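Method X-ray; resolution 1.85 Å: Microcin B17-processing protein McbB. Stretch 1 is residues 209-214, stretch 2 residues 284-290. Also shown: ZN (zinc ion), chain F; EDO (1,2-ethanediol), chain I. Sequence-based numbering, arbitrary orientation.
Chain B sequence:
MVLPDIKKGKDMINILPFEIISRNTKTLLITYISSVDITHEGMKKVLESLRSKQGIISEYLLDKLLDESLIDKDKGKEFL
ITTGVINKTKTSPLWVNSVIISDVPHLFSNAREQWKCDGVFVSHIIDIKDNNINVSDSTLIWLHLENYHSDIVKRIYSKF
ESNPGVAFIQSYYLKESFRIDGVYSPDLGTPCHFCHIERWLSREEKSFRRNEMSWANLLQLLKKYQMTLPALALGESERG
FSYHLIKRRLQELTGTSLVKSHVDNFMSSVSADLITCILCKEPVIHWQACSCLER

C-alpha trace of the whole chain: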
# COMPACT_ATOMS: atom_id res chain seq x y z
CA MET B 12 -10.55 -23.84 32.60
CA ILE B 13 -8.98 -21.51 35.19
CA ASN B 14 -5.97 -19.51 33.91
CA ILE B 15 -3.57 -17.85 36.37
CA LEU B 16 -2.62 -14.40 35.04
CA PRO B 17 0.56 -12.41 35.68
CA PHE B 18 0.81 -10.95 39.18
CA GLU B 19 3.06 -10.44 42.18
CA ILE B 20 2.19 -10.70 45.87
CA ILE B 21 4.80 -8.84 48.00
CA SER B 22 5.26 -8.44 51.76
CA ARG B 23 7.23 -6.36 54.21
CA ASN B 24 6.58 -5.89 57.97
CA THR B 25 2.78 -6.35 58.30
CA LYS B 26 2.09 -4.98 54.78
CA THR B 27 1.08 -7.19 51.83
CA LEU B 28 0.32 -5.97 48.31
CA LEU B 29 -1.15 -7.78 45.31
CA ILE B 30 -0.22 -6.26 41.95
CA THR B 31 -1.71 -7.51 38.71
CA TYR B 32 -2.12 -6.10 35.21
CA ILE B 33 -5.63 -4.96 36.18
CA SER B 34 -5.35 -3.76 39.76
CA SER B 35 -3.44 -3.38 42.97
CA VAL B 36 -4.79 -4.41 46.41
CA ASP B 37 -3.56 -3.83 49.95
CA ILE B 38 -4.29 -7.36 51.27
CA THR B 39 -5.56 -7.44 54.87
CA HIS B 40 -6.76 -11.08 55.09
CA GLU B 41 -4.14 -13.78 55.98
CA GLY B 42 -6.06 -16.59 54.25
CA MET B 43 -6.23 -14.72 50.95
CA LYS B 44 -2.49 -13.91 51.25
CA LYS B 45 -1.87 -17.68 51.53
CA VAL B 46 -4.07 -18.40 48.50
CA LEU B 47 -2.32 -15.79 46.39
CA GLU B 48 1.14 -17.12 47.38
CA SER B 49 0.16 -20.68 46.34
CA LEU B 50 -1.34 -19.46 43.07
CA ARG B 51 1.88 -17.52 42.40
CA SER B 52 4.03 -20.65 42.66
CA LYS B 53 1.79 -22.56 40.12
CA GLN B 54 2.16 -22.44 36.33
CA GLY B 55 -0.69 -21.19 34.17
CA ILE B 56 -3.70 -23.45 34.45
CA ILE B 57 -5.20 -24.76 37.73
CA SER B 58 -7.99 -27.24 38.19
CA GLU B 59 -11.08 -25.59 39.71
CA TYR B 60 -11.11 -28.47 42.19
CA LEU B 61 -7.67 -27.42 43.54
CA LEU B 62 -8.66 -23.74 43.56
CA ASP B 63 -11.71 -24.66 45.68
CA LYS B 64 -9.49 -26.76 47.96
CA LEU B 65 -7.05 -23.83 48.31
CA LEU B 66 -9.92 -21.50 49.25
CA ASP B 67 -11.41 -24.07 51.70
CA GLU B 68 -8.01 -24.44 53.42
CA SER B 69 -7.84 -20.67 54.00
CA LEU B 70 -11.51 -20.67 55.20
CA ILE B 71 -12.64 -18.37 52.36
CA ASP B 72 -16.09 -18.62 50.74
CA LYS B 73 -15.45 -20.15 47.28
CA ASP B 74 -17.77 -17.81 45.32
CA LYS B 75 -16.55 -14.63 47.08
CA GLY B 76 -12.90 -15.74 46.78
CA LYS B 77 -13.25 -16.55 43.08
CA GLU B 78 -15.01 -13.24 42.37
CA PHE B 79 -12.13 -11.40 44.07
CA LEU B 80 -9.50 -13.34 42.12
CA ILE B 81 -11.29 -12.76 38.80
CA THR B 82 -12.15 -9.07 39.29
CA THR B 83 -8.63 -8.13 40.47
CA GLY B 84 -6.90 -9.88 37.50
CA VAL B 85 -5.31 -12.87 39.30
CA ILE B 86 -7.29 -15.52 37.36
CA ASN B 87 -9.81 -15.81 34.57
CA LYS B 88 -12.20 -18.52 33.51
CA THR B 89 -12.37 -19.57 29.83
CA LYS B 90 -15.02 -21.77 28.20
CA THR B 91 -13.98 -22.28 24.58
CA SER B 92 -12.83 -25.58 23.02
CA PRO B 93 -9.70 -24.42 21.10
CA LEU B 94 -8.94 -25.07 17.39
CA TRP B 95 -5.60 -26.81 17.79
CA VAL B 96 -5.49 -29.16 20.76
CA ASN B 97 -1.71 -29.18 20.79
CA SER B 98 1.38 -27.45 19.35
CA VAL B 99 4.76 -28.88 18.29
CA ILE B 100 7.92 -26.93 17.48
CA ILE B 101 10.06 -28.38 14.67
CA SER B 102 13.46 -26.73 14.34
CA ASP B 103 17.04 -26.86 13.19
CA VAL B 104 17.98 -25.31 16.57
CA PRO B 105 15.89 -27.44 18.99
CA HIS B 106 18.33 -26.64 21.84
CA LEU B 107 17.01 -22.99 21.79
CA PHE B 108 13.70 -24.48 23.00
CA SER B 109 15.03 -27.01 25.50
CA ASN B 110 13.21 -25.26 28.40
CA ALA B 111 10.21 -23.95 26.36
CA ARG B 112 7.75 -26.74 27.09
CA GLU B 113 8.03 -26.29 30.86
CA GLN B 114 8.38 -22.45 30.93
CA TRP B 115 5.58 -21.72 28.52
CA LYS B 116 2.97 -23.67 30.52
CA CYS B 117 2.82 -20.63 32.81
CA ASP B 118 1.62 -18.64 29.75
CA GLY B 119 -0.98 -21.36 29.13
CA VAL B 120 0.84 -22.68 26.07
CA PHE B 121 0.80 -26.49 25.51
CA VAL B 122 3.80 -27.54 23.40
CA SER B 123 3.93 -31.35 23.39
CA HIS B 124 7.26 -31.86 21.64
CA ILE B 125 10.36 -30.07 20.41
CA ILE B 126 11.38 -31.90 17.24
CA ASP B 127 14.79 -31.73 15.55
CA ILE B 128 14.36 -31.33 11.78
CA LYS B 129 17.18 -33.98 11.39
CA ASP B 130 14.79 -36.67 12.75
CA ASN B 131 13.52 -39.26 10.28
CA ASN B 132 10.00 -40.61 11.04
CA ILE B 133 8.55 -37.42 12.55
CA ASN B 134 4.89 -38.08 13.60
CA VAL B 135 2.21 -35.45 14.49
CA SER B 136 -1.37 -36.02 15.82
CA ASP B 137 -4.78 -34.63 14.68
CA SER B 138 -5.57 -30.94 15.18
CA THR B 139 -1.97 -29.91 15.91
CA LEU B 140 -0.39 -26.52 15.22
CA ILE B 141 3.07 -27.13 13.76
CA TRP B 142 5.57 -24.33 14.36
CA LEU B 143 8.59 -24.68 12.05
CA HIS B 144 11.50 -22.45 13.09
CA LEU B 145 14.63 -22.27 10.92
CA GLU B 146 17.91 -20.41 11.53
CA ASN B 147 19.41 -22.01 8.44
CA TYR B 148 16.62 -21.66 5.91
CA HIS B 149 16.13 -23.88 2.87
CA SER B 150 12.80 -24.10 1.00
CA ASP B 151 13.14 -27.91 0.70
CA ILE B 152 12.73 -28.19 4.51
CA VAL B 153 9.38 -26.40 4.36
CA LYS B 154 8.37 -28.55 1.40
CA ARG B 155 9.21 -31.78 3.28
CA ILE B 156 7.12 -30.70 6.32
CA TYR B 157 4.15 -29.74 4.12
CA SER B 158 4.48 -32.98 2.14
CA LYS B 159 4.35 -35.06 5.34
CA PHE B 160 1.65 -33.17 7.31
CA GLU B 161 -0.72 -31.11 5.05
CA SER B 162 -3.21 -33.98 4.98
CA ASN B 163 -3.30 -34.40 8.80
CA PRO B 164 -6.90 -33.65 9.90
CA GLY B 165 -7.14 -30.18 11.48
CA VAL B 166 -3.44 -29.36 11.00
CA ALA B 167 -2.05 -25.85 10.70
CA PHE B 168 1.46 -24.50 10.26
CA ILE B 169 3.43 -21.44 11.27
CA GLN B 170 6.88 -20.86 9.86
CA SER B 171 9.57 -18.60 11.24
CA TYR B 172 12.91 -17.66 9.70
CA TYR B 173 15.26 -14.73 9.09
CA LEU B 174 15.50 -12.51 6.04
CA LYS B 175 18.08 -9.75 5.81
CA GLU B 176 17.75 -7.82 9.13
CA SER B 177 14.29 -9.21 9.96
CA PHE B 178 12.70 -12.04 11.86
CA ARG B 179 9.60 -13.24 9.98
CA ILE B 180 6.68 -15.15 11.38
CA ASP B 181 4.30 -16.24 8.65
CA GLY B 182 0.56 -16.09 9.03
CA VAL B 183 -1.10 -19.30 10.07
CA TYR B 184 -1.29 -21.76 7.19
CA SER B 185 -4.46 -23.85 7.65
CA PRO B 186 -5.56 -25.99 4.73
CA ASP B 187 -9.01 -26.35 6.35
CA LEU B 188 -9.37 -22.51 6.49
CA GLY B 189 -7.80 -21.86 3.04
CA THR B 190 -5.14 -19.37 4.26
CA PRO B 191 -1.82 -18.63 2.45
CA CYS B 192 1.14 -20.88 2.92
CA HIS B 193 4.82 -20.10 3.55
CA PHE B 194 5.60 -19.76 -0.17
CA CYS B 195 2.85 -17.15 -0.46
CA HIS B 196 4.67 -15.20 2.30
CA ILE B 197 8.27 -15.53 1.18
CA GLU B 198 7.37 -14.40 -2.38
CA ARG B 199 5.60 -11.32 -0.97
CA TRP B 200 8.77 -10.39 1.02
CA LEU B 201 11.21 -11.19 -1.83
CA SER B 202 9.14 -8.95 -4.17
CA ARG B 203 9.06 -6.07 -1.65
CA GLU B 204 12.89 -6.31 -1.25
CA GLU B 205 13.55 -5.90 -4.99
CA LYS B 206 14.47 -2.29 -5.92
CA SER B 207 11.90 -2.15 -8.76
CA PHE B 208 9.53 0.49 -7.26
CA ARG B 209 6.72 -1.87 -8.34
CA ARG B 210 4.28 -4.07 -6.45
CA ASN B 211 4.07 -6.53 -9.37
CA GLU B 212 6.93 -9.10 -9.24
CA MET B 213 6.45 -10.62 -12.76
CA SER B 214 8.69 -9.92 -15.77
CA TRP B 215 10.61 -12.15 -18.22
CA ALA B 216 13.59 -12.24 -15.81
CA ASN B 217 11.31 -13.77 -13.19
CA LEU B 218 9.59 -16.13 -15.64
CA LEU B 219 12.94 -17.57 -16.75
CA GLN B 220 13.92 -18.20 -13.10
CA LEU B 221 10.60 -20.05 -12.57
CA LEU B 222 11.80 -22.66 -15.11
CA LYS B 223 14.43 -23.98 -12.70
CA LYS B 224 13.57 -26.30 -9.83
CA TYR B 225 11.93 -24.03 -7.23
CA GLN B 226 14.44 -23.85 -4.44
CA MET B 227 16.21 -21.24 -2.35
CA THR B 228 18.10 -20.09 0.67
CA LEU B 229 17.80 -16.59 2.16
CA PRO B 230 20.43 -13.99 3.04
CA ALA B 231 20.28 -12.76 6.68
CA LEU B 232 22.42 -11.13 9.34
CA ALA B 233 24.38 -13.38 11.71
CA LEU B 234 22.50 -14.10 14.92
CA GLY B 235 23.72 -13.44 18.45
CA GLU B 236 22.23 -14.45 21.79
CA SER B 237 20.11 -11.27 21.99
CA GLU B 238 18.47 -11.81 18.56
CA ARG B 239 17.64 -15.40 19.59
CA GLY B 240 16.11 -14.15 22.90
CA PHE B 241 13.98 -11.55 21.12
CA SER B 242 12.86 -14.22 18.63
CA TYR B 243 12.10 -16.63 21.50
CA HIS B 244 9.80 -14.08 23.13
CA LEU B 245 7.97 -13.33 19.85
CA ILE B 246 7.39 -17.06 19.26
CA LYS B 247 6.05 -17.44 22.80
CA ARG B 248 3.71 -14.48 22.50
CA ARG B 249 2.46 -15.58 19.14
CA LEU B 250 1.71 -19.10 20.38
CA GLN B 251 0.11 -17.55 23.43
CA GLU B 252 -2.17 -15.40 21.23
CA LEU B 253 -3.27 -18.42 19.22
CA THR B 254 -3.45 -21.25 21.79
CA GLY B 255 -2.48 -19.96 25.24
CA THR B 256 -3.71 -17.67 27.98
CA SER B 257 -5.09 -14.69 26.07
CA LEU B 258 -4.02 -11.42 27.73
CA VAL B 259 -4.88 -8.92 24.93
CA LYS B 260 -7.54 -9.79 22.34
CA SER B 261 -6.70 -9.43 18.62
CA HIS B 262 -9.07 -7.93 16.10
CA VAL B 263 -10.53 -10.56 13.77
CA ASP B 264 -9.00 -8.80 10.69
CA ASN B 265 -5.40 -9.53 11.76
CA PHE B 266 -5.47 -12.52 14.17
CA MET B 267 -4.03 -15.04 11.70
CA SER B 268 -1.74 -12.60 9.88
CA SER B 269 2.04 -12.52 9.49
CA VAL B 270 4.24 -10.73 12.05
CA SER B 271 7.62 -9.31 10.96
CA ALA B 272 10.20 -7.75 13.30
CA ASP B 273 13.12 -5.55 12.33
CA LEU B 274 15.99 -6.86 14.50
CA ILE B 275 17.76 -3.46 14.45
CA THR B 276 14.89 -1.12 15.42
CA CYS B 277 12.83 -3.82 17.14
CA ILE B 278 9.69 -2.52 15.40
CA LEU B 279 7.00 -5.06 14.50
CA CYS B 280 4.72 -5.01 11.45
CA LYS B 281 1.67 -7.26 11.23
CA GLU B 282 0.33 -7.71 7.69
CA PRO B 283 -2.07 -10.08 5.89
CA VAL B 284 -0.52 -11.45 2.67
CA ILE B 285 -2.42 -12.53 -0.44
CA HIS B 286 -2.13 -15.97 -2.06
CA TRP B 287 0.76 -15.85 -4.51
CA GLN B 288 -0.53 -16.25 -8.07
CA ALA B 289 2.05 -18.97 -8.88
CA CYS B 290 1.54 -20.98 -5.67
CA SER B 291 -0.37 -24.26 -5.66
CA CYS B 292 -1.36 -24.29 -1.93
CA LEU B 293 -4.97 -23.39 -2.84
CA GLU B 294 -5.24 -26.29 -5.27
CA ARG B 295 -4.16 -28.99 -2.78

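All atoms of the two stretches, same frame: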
# COMPACT_ATOMS: atom_id res chain seq x y z
N ARG B 209 7.89 -1.26 -7.74
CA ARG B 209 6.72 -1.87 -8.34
C ARG B 209 6.20 -2.90 -7.35
O ARG B 209 6.99 -3.62 -6.73
CB ARG B 209 7.08 -2.56 -9.66
N ARG B 210 4.89 -2.97 -7.20
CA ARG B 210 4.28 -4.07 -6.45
C ARG B 210 4.36 -5.39 -7.23
O ARG B 210 4.72 -6.41 -6.66
CB ARG B 210 2.82 -3.74 -6.08
CG ARG B 210 2.02 -4.89 -5.51
CD ARG B 210 2.62 -5.39 -4.23
NE ARG B 210 1.84 -6.54 -3.75
CZ ARG B 210 2.13 -7.81 -3.96
NH1 ARG B 210 3.22 -8.18 -4.65
NH2 ARG B 210 1.31 -8.74 -3.46
N ASN B 211 3.99 -5.35 -8.50
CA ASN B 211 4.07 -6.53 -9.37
C ASN B 211 5.50 -7.09 -9.54
O ASN B 211 6.39 -6.40 -10.02
CB ASN B 211 3.50 -6.20 -10.76
CG ASN B 211 3.71 -7.32 -11.75
OD1 ASN B 211 3.56 -8.50 -11.41
ND2 ASN B 211 4.08 -6.96 -12.97
N GLU B 212 5.66 -8.36 -9.17
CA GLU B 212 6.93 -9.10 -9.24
C GLU B 212 7.26 -9.74 -10.62
O GLU B 212 8.41 -10.13 -10.86
CB GLU B 212 6.96 -10.19 -8.12
CG GLU B 212 6.36 -11.58 -8.40
CD GLU B 212 4.82 -11.66 -8.40
OE1 GLU B 212 4.14 -10.62 -8.21
OE2 GLU B 212 4.27 -12.77 -8.59
N MET B 213 6.27 -9.85 -11.52
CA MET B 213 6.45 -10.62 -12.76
C MET B 213 7.05 -9.81 -13.92
O MET B 213 6.65 -8.70 -14.19
CB MET B 213 5.14 -11.30 -13.19
CG MET B 213 4.72 -12.44 -12.27
SD MET B 213 5.80 -13.90 -12.37
CE MET B 213 5.20 -14.87 -10.99
N SER B 214 8.02 -10.42 -14.58
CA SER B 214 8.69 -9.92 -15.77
C SER B 214 9.37 -11.15 -16.40
O SER B 214 9.45 -12.21 -15.74
CB SER B 214 9.77 -8.95 -15.37
OG SER B 214 10.75 -9.66 -14.63
N VAL B 284 -1.03 -11.32 4.04
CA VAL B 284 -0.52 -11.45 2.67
C VAL B 284 -1.58 -12.14 1.81
O VAL B 284 -2.35 -12.93 2.30
CB VAL B 284 0.84 -12.19 2.58
CG1 VAL B 284 1.79 -11.66 3.65
CG2 VAL B 284 0.67 -13.69 2.67
N ILE B 285 -1.58 -11.84 0.52
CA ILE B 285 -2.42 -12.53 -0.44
C ILE B 285 -1.80 -13.87 -0.86
O ILE B 285 -0.60 -14.10 -0.67
CB ILE B 285 -2.72 -11.65 -1.69
CG1 ILE B 285 -1.46 -11.34 -2.49
CG2 ILE B 285 -3.39 -10.34 -1.27
CD1 ILE B 285 -1.73 -10.70 -3.83
N HIS B 286 -2.63 -14.75 -1.40
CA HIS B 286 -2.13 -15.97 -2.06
C HIS B 286 -1.27 -15.55 -3.26
O HIS B 286 -1.63 -14.64 -4.00
CB HIS B 286 -3.28 -16.83 -2.56
CG HIS B 286 -4.08 -17.46 -1.47
ND1 HIS B 286 -5.16 -16.85 -0.88
CD2 HIS B 286 -3.95 -18.67 -0.87
CE1 HIS B 286 -5.66 -17.65 0.05
NE2 HIS B 286 -4.95 -18.77 0.06
N TRP B 287 -0.11 -16.16 -3.39
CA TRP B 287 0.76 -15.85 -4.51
C TRP B 287 0.17 -16.52 -5.76
O TRP B 287 -0.25 -17.69 -5.72
CB TRP B 287 2.16 -16.32 -4.23
CG TRP B 287 3.12 -16.10 -5.33
CD1 TRP B 287 3.26 -14.99 -6.09
CD2 TRP B 287 4.14 -17.01 -5.75
NE1 TRP B 287 4.30 -15.14 -6.96
CE2 TRP B 287 4.87 -16.37 -6.76
CE3 TRP B 287 4.51 -18.29 -5.34
CZ2 TRP B 287 5.95 -16.99 -7.39
CZ3 TRP B 287 5.59 -18.91 -5.97
CH2 TRP B 287 6.30 -18.25 -6.99
N GLN B 288 0.07 -15.76 -6.84
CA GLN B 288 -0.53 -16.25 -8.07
C GLN B 288 0.07 -17.57 -8.59
O GLN B 288 -0.67 -18.36 -9.19
CB GLN B 288 -0.47 -15.18 -9.18
CG GLN B 288 0.94 -14.72 -9.55
CD GLN B 288 0.91 -13.48 -10.41
OE1 GLN B 288 -0.04 -13.25 -11.17
NE2 GLN B 288 1.94 -12.65 -10.27
N ALA B 289 1.39 -17.76 -8.41
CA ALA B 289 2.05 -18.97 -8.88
C ALA B 289 2.13 -20.10 -7.86
O ALA B 289 2.75 -21.11 -8.16
CB ALA B 289 3.44 -18.67 -9.39
N CYS B 290 1.51 -19.94 -6.70
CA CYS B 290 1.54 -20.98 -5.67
C CYS B 290 0.41 -21.97 -5.86
O CYS B 290 -0.68 -21.59 -6.20
CB CYS B 290 1.40 -20.37 -4.28
SG CYS B 290 1.83 -21.53 -2.97
ZN ZN F . 0.91 -20.68 -1.03
C1 EDO I . 2.70 -12.20 -4.30
O1 EDO I . 2.19 -11.32 -3.31
C2 EDO I . 4.16 -11.87 -4.61
O2 EDO I . 4.24 -10.68 -5.38
O HOH W 1 1.87 -10.47 -12.29

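A single carboxylate oxygen, Glu212 OE2, accepts both direct hydrogen bonds that join the two stretches: one from the indole, Trp287 NE1 to Glu212 OE2 at 2.9 Å, and one from the neighbouring amide, Gln288 NE2 to Glu212 OE2, also 2.9 Å. OE2 lies at the edge of the indole, near the ring plane, where the N-H points.

The other carboxylate oxygen faces a 1,2-ethanediol, probably from the crystallisation liquor, which makes a weak hydrogen bond from its O2 to Glu212 OE1 (2.8 Å). Arg210 grips both ends of this diol, through NH1 to O2 (2.8 Å) and NH2 to O1 (2.7 Å), so the small molecule links the guanidinium to the carboxylate.

The two segments, neither a regular helix nor a strand, run in nearly the same direction, 13° apart, but the chains stay well apart, Met213 CA lying 10.1 Å from Gln288 CA, leaving side chains to bridge the gap. Asn211 OD1 accepts from Met213 N (3.0 Å), bracing the loop, and also from a water that in turn accepts from Gln288 NE2. Beside these polar links, Met213 CE packs against Trp287 CZ2 (4.2 Å) and approaches Ala289 CB (4.5 Å). A type I turn, closed by Cys290 N to Trp287 O (3.0 Å), carries stretch 2 on to Cys290, whose SG binds zinc at 2.3 Å.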